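Long-range contacts in tRNA (guanine(26)-N(2))-dimethyltransferase (Pyrococcus horikoshii, PDB 2EJT), which probably dimethylates the N2 of guanine 26 in a number of tRNAs, using S-adenosylmethionine as the methyl donor: residues A54-G59 with V74-I79; K103-L108 with V115-D120; D136-G141 with G161-D166; S142-L147 with R180-V185. All coordinates share one frame; numbering follows the deposited sequence.

Interaction 1: A54-G59 with V74-I79; sequences ALSATG and VWLNDI. With SAM (S-adenosylmethionine), chain B.
With CG anti to the backbone N in both N77 (chi1 176°) and D78 (chi1 -157°), the amide of N77 reaches the carbonyl of A54 and the carboxylate of D78 meets the backbone of A57. This is the cofactor end of the Rossmann-like class I methyltransferase fold, where the loop after strand 50-53 lies beside the end of strand 73-78. N77 ND2 gives A54 O a nearly straight bond of 2.8 Å lying in both the amide and the carbonyl plane. Further bonds, from ND2 to D119 and from N117 to OD1, fix the rotation of the amide; asparagine suits a buried place that needs donor and acceptor together. N77 O takes S56 N at 2.9 Å and, weakly, S56 OG. A type II' turn from S56 to G59 follows; any side chain at G59 would run into L76 CD2 and the preceding carbonyl. L55 O receives the amino N of SAM at 2.7 Å. D78 has acceptors enough for loop and ribose alike: OD2 takes SAM O2' at 2.9 Å. OD1 takes SAM O3' at 2.6 Å. It also accepts A57 N, which arrives on its anti side at 3.0 Å, 32° out of the carboxylate plane.

Interaction 2: K103-L108 with V115-D120; sequences KGRAIL and VINHDD. With SAM (S-adenosylmethionine), chain B.
V115 packs beside I107, their CG1 atoms 3.9 Å apart, in a non-hydrogen-bonded pair of the antiparallel β-hairpin built from strands 105-109 and 113-118. The two side chains run alongside each other, and V115 CG1 also lies 3.5 Å from R105 CD. I116 turns to the other face, where it is paired with A106 by two backbone bonds: A106 N to I116 O and I116 N to A106 O, each 2.8 Å. The small A106 and branched I116 make an apolar patch under Y84 of helix 81-94 and L99.

N117 returns to the face of V115 and stands across from R105. There CG of R105 is anti to the backbone N (chi1 157°), but bends at chi2 and chi3 fold the chain back over the hairpin, laying the guanidinium 21° from the plane of the N117 amide. R105 NE comes within 3.1 Å of N117 OD1, while ND2 of that amide is bonded to N77. With an alanine in place of R105, V115 CG1 would probably lose part of its aliphatic cover, the R105 CD contact, and the N117 carbonyl its guanidinium neighbour.

H118 N donates to G104 O at 2.8 Å; glycine fits opposite it, having positive phi and no CB to crowd H118 CB. The imidazole meets the Y84 ring. D119 follows, its OD2 weakly accepting from D120 N. D120, at the N-cap of helix 121-127, bonds N122 N through OD1, and the same oxygen receives the adenine amino group, SAM N6, at 2.6 Å in an almost straight bond (178°).

Interaction 3: D136-G141 with G161-D166; sequences DLDPFG and GVTATD. With SAM (S-adenosylmethionine), chain B.
D138 lies beside the methionine part of SAM and runs alongside T163, its OD2 3.6 Å from T163 CG2. CG of D138 is anti to the backbone N (chi1 -179°), an extension that carries OD1 to within 3.0 Å of SAM CA. OD1 also forms a salt bridge with R61, so one carboxylate faces cofactor, arginine and threonine methyl at once. Were an alanine to replace D138, R61 would probably be left without this partner, T163 CG2 without its neighbour and SAM without the carboxylate at its methionine end. F140 belongs to the same shell: its ring turns an edge to SAM CE, the methyl carbon, which lies 3.9 Å from F140 CB.

The D-P-F-G sequence probably corresponds to motif IV of amino-group methyltransferases, and it leaves the end of strand 132-137. That strand pairs in parallel with strand 158-164, the two linked through helix 144-153 as a β-α-β crossover. Both backbone polar atoms of L137 bond to strand 158-164: L137 N gives to G161 O at 2.8 Å and L137 O accepts T163 N at 3.0 Å. Beyond the strands, T165 N donates to G141 O at 2.9 Å, and T165 OG1 weakly accepts G141 N. G141 adopts backbone angles at which a CB would strike the F140 carbonyl. Further out, G161 has only hydrogen facing D136, whose OD1 forms salt bridges with R228 and R61.

Interaction 4: S142-L147 with R180-V185; sequences SPMEFL and RKYLAV. With SAM (S-adenosylmethionine), chain B.
M144 leans across the end of helix 175-182 onto K181 and Y182. Its CB is 4.0 Å from K181 O, and CG moves in further, to 3.4 Å from that oxygen and 3.6 Å from Y182 CE1. The sulfur comes next: SD sits 4.8 Å from the centroid of the Y182 ring, obliquely placed at 54° off the ring normal. Bends at chi2 (-49°) and chi3 (-66°) curl the chain so that the terminal CE swings back to K181 O, 3.5 Å away. A flexible, unbranched thioether can bend in this way around both the carbonyl and the ring. V203 and Y207 of helix 192-209 also pack on M144.

The phenol end of Y182 points at the turn before helix 144-153. P143 crosses it at about a right angle, with CD 3.7 Å from Y182 OH, and A164 of strand 158-164 lies nearby. S142 OG is also close to the phenol oxygen, joined at most weakly. Its firmer role is as acceptor of M144 N at 3.2 Å, a capping bond for which a short hydroxyl side chain is well suited. K181 lays its CD against S142 CB, adding an aliphatic contact beside the capping serine. Past M144, the edge of the F146 ring faces SAM N6, so the same turn borders the adenine pocket. Taken together, the thioether and phenol form a Met-aromatic contact, joining the serine-capped turn that leads into helix 144-153 to the last turn of helix 175-182.

Overall arrangement
From the N terminus, interaction 1 comes first, closing a loop around helix 60-68 and tying the turn after strand 50-53 to strand 73-78. Interaction 2 follows in series, closing the short hairpin of strands 105-109 and 113-118; backbone bonds of L76 with V115 and N117 join the two contacts within one mixed sheet. Interactions 3 and 4 come later and cross, since segments 136-141, 142-147, 161-166 and 180-185 alternate along the chain. Interaction 3 joins neighbouring parallel strands of that sheet, while interaction 4 brings helix 175-182 to helix 144-153, P143 packing on V162. All four reach SAM, and L55 touches F146 to link interactions 1 and 4.

Interaction 1: A54-G59 with V74-I79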
# COMPACT_ATOMS: atom_id res chain seq x y z
N ALA A 54 3.67 -0.11 -13.90
CA ALA A 54 4.94 -0.83 -14.11
C ALA A 54 4.89 -2.31 -14.50
O ALA A 54 5.70 -2.76 -15.32
CB ALA A 54 5.83 -0.66 -12.87
N LEU A 55 3.99 -3.08 -13.88
CA LEU A 55 3.83 -4.50 -14.18
C LEU A 55 2.32 -4.73 -14.34
O LEU A 55 1.63 -5.07 -13.38
CB LEU A 55 4.38 -5.35 -13.03
CG LEU A 55 5.81 -5.04 -12.59
CD1 LEU A 55 5.76 -4.09 -11.42
CD2 LEU A 55 6.53 -6.31 -12.17
N SER A 56 1.81 -4.54 -15.56
CA SER A 56 0.38 -4.64 -15.80
C SER A 56 -0.28 -5.96 -16.19
O SER A 56 -1.51 -6.06 -16.15
CB SER A 56 -0.04 -3.56 -16.82
OG SER A 56 0.89 -3.46 -17.87
N ALA A 57 0.51 -6.96 -16.57
CA ALA A 57 -0.03 -8.26 -16.96
C ALA A 57 -1.09 -8.14 -18.06
O ALA A 57 -0.76 -8.03 -19.23
CB ALA A 57 -0.63 -8.97 -15.74
N THR A 58 -2.37 -8.14 -17.68
CA THR A 58 -3.44 -8.02 -18.66
C THR A 58 -3.65 -6.57 -19.07
O THR A 58 -4.25 -6.28 -20.11
CB THR A 58 -4.79 -8.56 -18.12
OG1 THR A 58 -5.20 -7.75 -17.01
CG2 THR A 58 -4.66 -10.00 -17.67
N GLY A 59 -3.15 -5.66 -18.24
CA GLY A 59 -3.29 -4.24 -18.50
C GLY A 59 -4.47 -3.62 -17.77
O GLY A 59 -4.71 -2.42 -17.88
N VAL A 74 -1.18 7.46 -19.90
CA VAL A 74 -1.07 6.22 -19.16
C VAL A 74 -0.13 5.22 -19.81
O VAL A 74 -0.28 4.86 -20.98
CB VAL A 74 -2.47 5.56 -19.00
CG1 VAL A 74 -2.38 4.31 -18.12
CG2 VAL A 74 -3.45 6.57 -18.41
N TRP A 75 0.85 4.77 -19.03
CA TRP A 75 1.83 3.80 -19.51
C TRP A 75 1.57 2.40 -18.94
O TRP A 75 1.38 2.23 -17.74
CB TRP A 75 3.24 4.24 -19.11
CG TRP A 75 3.75 5.45 -19.84
CD1 TRP A 75 3.21 6.71 -19.84
CD2 TRP A 75 4.92 5.52 -20.67
NE1 TRP A 75 3.97 7.55 -20.61
CE2 TRP A 75 5.03 6.85 -21.13
CE3 TRP A 75 5.89 4.58 -21.07
CZ2 TRP A 75 6.06 7.27 -21.97
CZ3 TRP A 75 6.92 5.00 -21.91
CH2 TRP A 75 7.00 6.34 -22.35
N LEU A 76 1.54 1.41 -19.81
CA LEU A 76 1.34 0.03 -19.38
C LEU A 76 2.61 -0.70 -19.77
O LEU A 76 3.11 -0.53 -20.88
CB LEU A 76 0.14 -0.61 -20.09
CG LEU A 76 -1.23 -0.10 -19.66
CD1 LEU A 76 -1.43 1.33 -20.15
CD2 LEU A 76 -2.30 -1.01 -20.22
N ASN A 77 3.14 -1.49 -18.85
CA ASN A 77 4.38 -2.22 -19.10
C ASN A 77 4.45 -3.62 -18.51
O ASN A 77 3.96 -3.88 -17.40
CB ASN A 77 5.56 -1.40 -18.57
CG ASN A 77 6.88 -2.14 -18.71
OD1 ASN A 77 7.47 -2.18 -19.78
ND2 ASN A 77 7.33 -2.75 -17.62
N ASP A 78 5.07 -4.53 -19.25
CA ASP A 78 5.27 -5.90 -18.80
C ASP A 78 6.40 -6.53 -19.59
O ASP A 78 6.54 -6.28 -20.79
CB ASP A 78 4.00 -6.74 -18.95
CG ASP A 78 3.99 -7.93 -18.01
OD1 ASP A 78 3.30 -7.87 -16.98
OD2 ASP A 78 4.70 -8.93 -18.29
N ILE A 79 7.19 -7.35 -18.93
CA ILE A 79 8.32 -8.00 -19.56
C ILE A 79 7.88 -9.21 -20.41
O ILE A 79 8.59 -9.63 -21.32
CB ILE A 79 9.34 -8.45 -18.50
CG1 ILE A 79 10.70 -8.68 -19.14
CG2 ILE A 79 8.84 -9.71 -17.79
CD1 ILE A 79 11.79 -9.00 -18.13
N SAM B . -0.70 -5.04 -12.11
CA SAM B . -1.63 -6.02 -11.95
C SAM B . -3.04 -6.08 -11.82
O SAM B . -3.48 -7.11 -12.50
OXT SAM B . -3.68 -5.24 -11.13
CB SAM B . -0.66 -7.25 -11.91
CG SAM B . 0.67 -7.95 -11.96
SD SAM B . 1.34 -9.54 -11.88
CE SAM B . 0.82 -10.28 -10.35
C5' SAM B . 3.01 -9.19 -12.02
C4' SAM B . 3.59 -9.68 -13.40
O4' SAM B . 4.83 -8.96 -13.41
C3' SAM B . 3.44 -10.34 -14.77
O3' SAM B . 2.48 -10.01 -15.84
C2' SAM B . 4.86 -10.35 -15.33
O2' SAM B . 5.33 -10.99 -16.38
C1' SAM B . 5.69 -9.47 -14.42
N9 SAM B . 7.22 -9.03 -14.34
C8 SAM B . 8.16 -9.73 -13.71
N7 SAM B . 9.31 -9.12 -13.81
C5 SAM B . 9.14 -8.02 -14.51
C6 SAM B . 10.00 -6.98 -14.93
N6 SAM B . 11.29 -7.02 -14.60
N1 SAM B . 9.50 -5.93 -15.68
C2 SAM B . 8.18 -5.88 -16.02
N3 SAM B . 7.33 -6.86 -15.63
C4 SAM B . 7.78 -7.94 -14.88

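Interaction 2: K103-L108 with V115-D120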
# COMPACT_ATOMS: atom_id res chain seq x y z
N LYS A 103 8.69 -1.77 -32.34
CA LYS A 103 9.65 -2.41 -31.43
C LYS A 103 9.23 -2.54 -29.97
O LYS A 103 9.83 -1.92 -29.09
CB LYS A 103 10.99 -1.67 -31.50
CG LYS A 103 11.66 -1.74 -32.87
CD LYS A 103 13.00 -1.01 -32.85
CE LYS A 103 13.77 -1.22 -34.14
NZ LYS A 103 13.06 -0.69 -35.33
N GLY A 104 8.22 -3.37 -29.71
CA GLY A 104 7.77 -3.57 -28.34
C GLY A 104 7.17 -2.36 -27.67
O GLY A 104 7.13 -2.27 -26.45
N ARG A 105 6.69 -1.41 -28.47
CA ARG A 105 6.09 -0.19 -27.95
C ARG A 105 4.92 0.22 -28.86
O ARG A 105 5.09 0.40 -30.06
CB ARG A 105 7.16 0.91 -27.90
CG ARG A 105 6.65 2.33 -27.91
CD ARG A 105 6.29 2.86 -26.54
NE ARG A 105 7.38 2.77 -25.57
CZ ARG A 105 8.62 3.21 -25.78
NH1 ARG A 105 9.53 3.08 -24.82
NH2 ARG A 105 8.96 3.77 -26.94
N ALA A 106 3.73 0.33 -28.28
CA ALA A 106 2.54 0.71 -29.03
C ALA A 106 1.92 1.94 -28.38
O ALA A 106 1.81 2.00 -27.16
CB ALA A 106 1.53 -0.44 -29.05
N ILE A 107 1.52 2.91 -29.19
CA ILE A 107 0.96 4.14 -28.64
C ILE A 107 -0.34 4.58 -29.31
O ILE A 107 -0.48 4.49 -30.53
CB ILE A 107 2.00 5.29 -28.76
CG1 ILE A 107 3.27 4.89 -27.99
CG2 ILE A 107 1.43 6.60 -28.20
CD1 ILE A 107 4.50 5.75 -28.30
N LEU A 108 -1.27 5.05 -28.49
CA LEU A 108 -2.56 5.54 -28.98
C LEU A 108 -2.68 6.98 -28.51
O LEU A 108 -2.65 7.24 -27.31
CB LEU A 108 -3.70 4.70 -28.41
CG LEU A 108 -5.12 5.10 -28.86
CD1 LEU A 108 -5.27 4.89 -30.37
CD2 LEU A 108 -6.15 4.27 -28.10
N VAL A 115 0.37 4.37 -23.61
CA VAL A 115 1.63 3.83 -24.07
C VAL A 115 1.79 2.41 -23.52
O VAL A 115 1.81 2.19 -22.31
CB VAL A 115 2.81 4.70 -23.61
CG1 VAL A 115 4.10 4.22 -24.24
CG2 VAL A 115 2.54 6.17 -23.99
N ILE A 116 1.89 1.45 -24.43
CA ILE A 116 2.03 0.05 -24.07
C ILE A 116 3.46 -0.36 -24.37
O ILE A 116 3.93 -0.24 -25.50
CB ILE A 116 1.05 -0.80 -24.87
CG1 ILE A 116 -0.34 -0.16 -24.80
CG2 ILE A 116 1.02 -2.22 -24.32
CD1 ILE A 116 -1.38 -0.84 -25.64
N ASN A 117 4.16 -0.84 -23.35
CA ASN A 117 5.55 -1.21 -23.50
C ASN A 117 5.85 -2.66 -23.13
O ASN A 117 5.27 -3.20 -22.19
CB ASN A 117 6.41 -0.27 -22.65
CG ASN A 117 7.87 -0.27 -23.06
OD1 ASN A 117 8.23 0.16 -24.16
ND2 ASN A 117 8.72 -0.77 -22.17
N HIS A 118 6.76 -3.27 -23.88
CA HIS A 118 7.20 -4.65 -23.62
C HIS A 118 8.64 -4.49 -23.14
O HIS A 118 9.54 -4.26 -23.95
CB HIS A 118 7.17 -5.47 -24.92
CG HIS A 118 7.75 -6.84 -24.78
ND1 HIS A 118 8.25 -7.55 -25.85
CD2 HIS A 118 7.91 -7.64 -23.70
CE1 HIS A 118 8.70 -8.72 -25.44
NE2 HIS A 118 8.50 -8.80 -24.13
N ASP A 119 8.87 -4.60 -21.84
CA ASP A 119 10.22 -4.42 -21.34
C ASP A 119 10.34 -4.66 -19.84
O ASP A 119 9.34 -4.86 -19.14
CB ASP A 119 10.69 -2.99 -21.65
CG ASP A 119 12.19 -2.83 -21.60
OD1 ASP A 119 12.66 -1.68 -21.70
OD2 ASP A 119 12.92 -3.85 -21.48
N ASP A 120 11.57 -4.63 -19.35
CA ASP A 120 11.86 -4.78 -17.94
C ASP A 120 11.40 -3.46 -17.33
O ASP A 120 11.76 -2.39 -17.84
CB ASP A 120 13.36 -4.95 -17.71
CG ASP A 120 13.71 -5.25 -16.26
OD1 ASP A 120 12.87 -5.04 -15.37
OD2 ASP A 120 14.85 -5.68 -16.00
N SAM B . -0.70 -5.04 -12.11
CA SAM B . -1.63 -6.02 -11.95
C SAM B . -3.04 -6.08 -11.82
O SAM B . -3.48 -7.11 -12.50
OXT SAM B . -3.68 -5.24 -11.13
CB SAM B . -0.66 -7.25 -11.91
CG SAM B . 0.67 -7.95 -11.96
SD SAM B . 1.34 -9.54 -11.88
CE SAM B . 0.82 -10.28 -10.35
C5' SAM B . 3.01 -9.19 -12.02
C4' SAM B . 3.59 -9.68 -13.40
O4' SAM B . 4.83 -8.96 -13.41
C3' SAM B . 3.44 -10.34 -14.77
O3' SAM B . 2.48 -10.01 -15.84
C2' SAM B . 4.86 -10.35 -15.33
O2' SAM B . 5.33 -10.99 -16.38
C1' SAM B . 5.69 -9.47 -14.42
N9 SAM B . 7.22 -9.03 -14.34
C8 SAM B . 8.16 -9.73 -13.71
N7 SAM B . 9.31 -9.12 -13.81
C5 SAM B . 9.14 -8.02 -14.51
C6 SAM B . 10.00 -6.98 -14.93
N6 SAM B . 11.29 -7.02 -14.60
N1 SAM B . 9.50 -5.93 -15.68
C2 SAM B . 8.18 -5.88 -16.02
N3 SAM B . 7.33 -6.86 -15.63
C4 SAM B . 7.78 -7.94 -14.88

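Interaction 3: D136-G141 with G161-D166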
# COMPACT_ATOMS: atom_id res chain seq x y z
N ASP A 136 2.68 2.97 -10.06
CA ASP A 136 2.07 1.91 -9.27
C ASP A 136 2.89 0.64 -9.46
O ASP A 136 2.99 0.11 -10.57
CB ASP A 136 0.61 1.69 -9.70
CG ASP A 136 -0.17 0.84 -8.71
OD1 ASP A 136 -1.41 0.96 -8.66
OD2 ASP A 136 0.45 0.05 -7.96
N LEU A 137 3.50 0.17 -8.38
CA LEU A 137 4.30 -1.04 -8.41
C LEU A 137 3.49 -2.17 -7.79
O LEU A 137 3.38 -2.26 -6.57
CB LEU A 137 5.59 -0.85 -7.61
CG LEU A 137 6.54 0.26 -8.06
CD1 LEU A 137 7.77 0.27 -7.16
CD2 LEU A 137 6.92 0.06 -9.52
N ASP A 138 2.94 -3.03 -8.64
CA ASP A 138 2.15 -4.16 -8.16
C ASP A 138 2.75 -5.48 -8.65
O ASP A 138 2.26 -6.08 -9.60
CB ASP A 138 0.71 -4.04 -8.67
CG ASP A 138 -0.17 -5.17 -8.18
OD1 ASP A 138 -0.82 -5.84 -9.02
OD2 ASP A 138 -0.21 -5.40 -6.95
N PRO A 139 3.82 -5.95 -7.99
CA PRO A 139 4.47 -7.20 -8.40
C PRO A 139 3.89 -8.45 -7.75
O PRO A 139 3.02 -8.37 -6.87
CB PRO A 139 5.91 -6.97 -7.97
CG PRO A 139 5.72 -6.29 -6.64
CD PRO A 139 4.60 -5.28 -6.93
N PHE A 140 4.37 -9.60 -8.20
CA PHE A 140 3.95 -10.86 -7.63
C PHE A 140 5.01 -11.15 -6.57
O PHE A 140 6.05 -11.72 -6.86
CB PHE A 140 3.94 -11.96 -8.70
CG PHE A 140 3.34 -13.25 -8.22
CD1 PHE A 140 4.14 -14.26 -7.70
CD2 PHE A 140 1.96 -13.44 -8.26
CE1 PHE A 140 3.57 -15.44 -7.22
CE2 PHE A 140 1.38 -14.61 -7.79
CZ PHE A 140 2.19 -15.62 -7.26
N GLY A 141 4.74 -10.71 -5.35
CA GLY A 141 5.68 -10.90 -4.26
C GLY A 141 6.24 -9.57 -3.77
O GLY A 141 5.49 -8.66 -3.42
N GLY A 161 2.82 4.31 -5.54
CA GLY A 161 1.88 3.34 -5.02
C GLY A 161 2.66 2.05 -4.98
O GLY A 161 3.09 1.56 -6.01
N VAL A 162 2.87 1.50 -3.79
CA VAL A 162 3.65 0.28 -3.67
C VAL A 162 2.89 -0.86 -3.02
O VAL A 162 2.20 -0.67 -2.03
CB VAL A 162 4.93 0.54 -2.84
CG1 VAL A 162 5.81 -0.70 -2.85
CG2 VAL A 162 5.68 1.76 -3.39
N THR A 163 3.03 -2.06 -3.58
CA THR A 163 2.39 -3.24 -3.04
C THR A 163 3.42 -4.33 -2.75
O THR A 163 4.44 -4.44 -3.43
CB THR A 163 1.35 -3.82 -4.02
OG1 THR A 163 0.27 -2.89 -4.18
CG2 THR A 163 0.78 -5.13 -3.48
N ALA A 164 3.16 -5.10 -1.70
CA ALA A 164 4.01 -6.21 -1.32
C ALA A 164 3.04 -7.33 -0.97
O ALA A 164 2.17 -7.16 -0.12
CB ALA A 164 4.86 -5.86 -0.11
N THR A 165 3.18 -8.48 -1.64
CA THR A 165 2.29 -9.60 -1.39
C THR A 165 2.93 -10.73 -0.60
O THR A 165 2.30 -11.75 -0.34
CB THR A 165 1.73 -10.19 -2.70
OG1 THR A 165 2.79 -10.76 -3.46
CG2 THR A 165 1.06 -9.10 -3.53
N ASP A 166 4.19 -10.56 -0.21
CA ASP A 166 4.87 -11.59 0.56
C ASP A 166 4.84 -11.25 2.05
O ASP A 166 5.80 -10.69 2.60
CB ASP A 166 6.31 -11.79 0.08
CG ASP A 166 6.49 -13.07 -0.73
OD1 ASP A 166 5.84 -13.21 -1.79
OD2 ASP A 166 7.29 -13.94 -0.30
N SAM B . -0.70 -5.04 -12.11
CA SAM B . -1.63 -6.02 -11.95
C SAM B . -3.04 -6.08 -11.82
O SAM B . -3.48 -7.11 -12.50
OXT SAM B . -3.68 -5.24 -11.13
CB SAM B . -0.66 -7.25 -11.91
CG SAM B . 0.67 -7.95 -11.96
SD SAM B . 1.34 -9.54 -11.88
CE SAM B . 0.82 -10.28 -10.35
C5' SAM B . 3.01 -9.19 -12.02
C4' SAM B . 3.59 -9.68 -13.40
O4' SAM B . 4.83 -8.96 -13.41
C3' SAM B . 3.44 -10.34 -14.77
O3' SAM B . 2.48 -10.01 -15.84
C2' SAM B . 4.86 -10.35 -15.33
O2' SAM B . 5.33 -10.99 -16.38
C1' SAM B . 5.69 -9.47 -14.42
N9 SAM B . 7.22 -9.03 -14.34
C8 SAM B . 8.16 -9.73 -13.71
N7 SAM B . 9.31 -9.12 -13.81
C5 SAM B . 9.14 -8.02 -14.51
C6 SAM B . 10.00 -6.98 -14.93
N6 SAM B . 11.29 -7.02 -14.60
N1 SAM B . 9.50 -5.93 -15.68
C2 SAM B . 8.18 -5.88 -16.02
N3 SAM B . 7.33 -6.86 -15.63
C4 SAM B . 7.78 -7.94 -14.88

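Interaction 4: S142-L147 with R180-V185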
# COMPACT_ATOMS: atom_id res chain seq x y z
N SER A 142 7.57 -9.47 -3.74
CA SER A 142 8.24 -8.27 -3.28
C SER A 142 8.46 -7.23 -4.37
O SER A 142 8.70 -7.57 -5.53
CB SER A 142 9.59 -8.64 -2.66
OG SER A 142 10.31 -7.48 -2.29
N PRO A 143 8.37 -5.94 -4.02
CA PRO A 143 8.57 -4.85 -4.99
C PRO A 143 9.98 -4.26 -4.88
O PRO A 143 10.33 -3.34 -5.62
CB PRO A 143 7.52 -3.84 -4.56
CG PRO A 143 7.63 -3.92 -3.06
CD PRO A 143 7.71 -5.43 -2.80
N MET A 144 10.78 -4.81 -3.97
CA MET A 144 12.13 -4.31 -3.72
C MET A 144 13.11 -4.22 -4.89
O MET A 144 13.97 -3.35 -4.90
CB MET A 144 12.76 -5.09 -2.57
CG MET A 144 12.02 -4.86 -1.26
SD MET A 144 11.75 -3.09 -0.94
CE MET A 144 13.47 -2.51 -0.72
N GLU A 145 12.98 -5.09 -5.89
CA GLU A 145 13.89 -5.03 -7.03
C GLU A 145 13.56 -3.86 -7.97
O GLU A 145 14.33 -3.55 -8.88
CB GLU A 145 13.84 -6.34 -7.82
CG GLU A 145 12.53 -6.58 -8.55
CD GLU A 145 12.36 -8.02 -9.03
OE1 GLU A 145 13.21 -8.49 -9.81
OE2 GLU A 145 11.38 -8.68 -8.62
N PHE A 146 12.41 -3.22 -7.74
CA PHE A 146 11.97 -2.11 -8.58
C PHE A 146 11.92 -0.77 -7.86
O PHE A 146 11.85 0.28 -8.49
CB PHE A 146 10.57 -2.39 -9.13
CG PHE A 146 10.45 -3.70 -9.85
CD1 PHE A 146 11.10 -3.90 -11.07
CD2 PHE A 146 9.71 -4.74 -9.30
CE1 PHE A 146 11.01 -5.12 -11.73
CE2 PHE A 146 9.62 -5.97 -9.96
CZ PHE A 146 10.27 -6.16 -11.17
N LEU A 147 11.95 -0.82 -6.53
CA LEU A 147 11.84 0.38 -5.71
C LEU A 147 12.82 1.52 -6.00
O LEU A 147 12.40 2.66 -6.22
CB LEU A 147 11.91 0.01 -4.23
CG LEU A 147 11.77 1.20 -3.27
CD1 LEU A 147 10.43 1.89 -3.50
CD2 LEU A 147 11.87 0.71 -1.83
N ARG A 180 16.95 -9.54 4.37
CA ARG A 180 17.55 -9.43 3.04
C ARG A 180 16.79 -8.46 2.15
O ARG A 180 17.39 -7.58 1.54
CB ARG A 180 17.62 -10.80 2.35
CG ARG A 180 18.50 -11.84 3.04
CD ARG A 180 18.97 -12.90 2.04
NE ARG A 180 17.85 -13.56 1.38
CZ ARG A 180 17.06 -14.47 1.95
NH1 ARG A 180 17.27 -14.85 3.21
NH2 ARG A 180 16.06 -15.00 1.26
N LYS A 181 15.47 -8.62 2.10
CA LYS A 181 14.63 -7.78 1.25
C LYS A 181 14.33 -6.39 1.78
O LYS A 181 14.43 -5.40 1.06
CB LYS A 181 13.30 -8.48 0.95
CG LYS A 181 13.43 -9.85 0.29
CD LYS A 181 12.05 -10.44 -0.00
CE LYS A 181 12.12 -11.93 -0.32
NZ LYS A 181 12.91 -12.21 -1.55
N TYR A 182 13.93 -6.31 3.05
CA TYR A 182 13.55 -5.05 3.66
C TYR A 182 14.53 -4.41 4.63
O TYR A 182 14.29 -3.30 5.11
CB TYR A 182 12.18 -5.23 4.33
CG TYR A 182 11.14 -5.69 3.34
CD1 TYR A 182 10.56 -4.80 2.43
CD2 TYR A 182 10.78 -7.04 3.26
CE1 TYR A 182 9.65 -5.25 1.46
CE2 TYR A 182 9.87 -7.49 2.29
CZ TYR A 182 9.32 -6.59 1.39
OH TYR A 182 8.46 -7.02 0.41
N LEU A 183 15.63 -5.10 4.92
CA LEU A 183 16.64 -4.56 5.83
C LEU A 183 16.01 -4.10 7.15
O LEU A 183 16.28 -3.02 7.65
CB LEU A 183 17.37 -3.39 5.15
CG LEU A 183 18.15 -3.79 3.89
CD1 LEU A 183 18.77 -2.57 3.24
CD2 LEU A 183 19.24 -4.80 4.28
N ALA A 184 15.16 -4.96 7.70
CA ALA A 184 14.48 -4.70 8.95
C ALA A 184 14.20 -6.02 9.67
O ALA A 184 14.04 -7.06 9.03
CB ALA A 184 13.17 -3.97 8.69
N VAL A 185 14.17 -5.97 11.00
CA VAL A 185 13.88 -7.15 11.81
C VAL A 185 12.37 -7.16 12.03
O VAL A 185 11.82 -6.25 12.67
CB VAL A 185 14.61 -7.08 13.18
CG1 VAL A 185 14.26 -8.30 14.02
CG2 VAL A 185 16.13 -7.01 12.96
N SAM B . -0.70 -5.04 -12.11
CA SAM B . -1.63 -6.02 -11.95
C SAM B . -3.04 -6.08 -11.82
O SAM B . -3.48 -7.11 -12.50
OXT SAM B . -3.68 -5.24 -11.13
CB SAM B . -0.66 -7.25 -11.91
CG SAM B . 0.67 -7.95 -11.96
SD SAM B . 1.34 -9.54 -11.88
CE SAM B . 0.82 -10.28 -10.35
C5' SAM B . 3.01 -9.19 -12.02
C4' SAM B . 3.59 -9.68 -13.40
O4' SAM B . 4.83 -8.96 -13.41
C3' SAM B . 3.44 -10.34 -14.77
O3' SAM B . 2.48 -10.01 -15.84
C2' SAM B . 4.86 -10.35 -15.33
O2' SAM B . 5.33 -10.99 -16.38
C1' SAM B . 5.69 -9.47 -14.42
N9 SAM B . 7.22 -9.03 -14.34
C8 SAM B . 8.16 -9.73 -13.71
N7 SAM B . 9.31 -9.12 -13.81
C5 SAM B . 9.14 -8.02 -14.51
C6 SAM B . 10.00 -6.98 -14.93
N6 SAM B . 11.29 -7.02 -14.60
N1 SAM B . 9.50 -5.93 -15.68
C2 SAM B . 8.18 -5.88 -16.02
N3 SAM B . 7.33 -6.86 -15.63
C4 SAM B . 7.78 -7.94 -14.88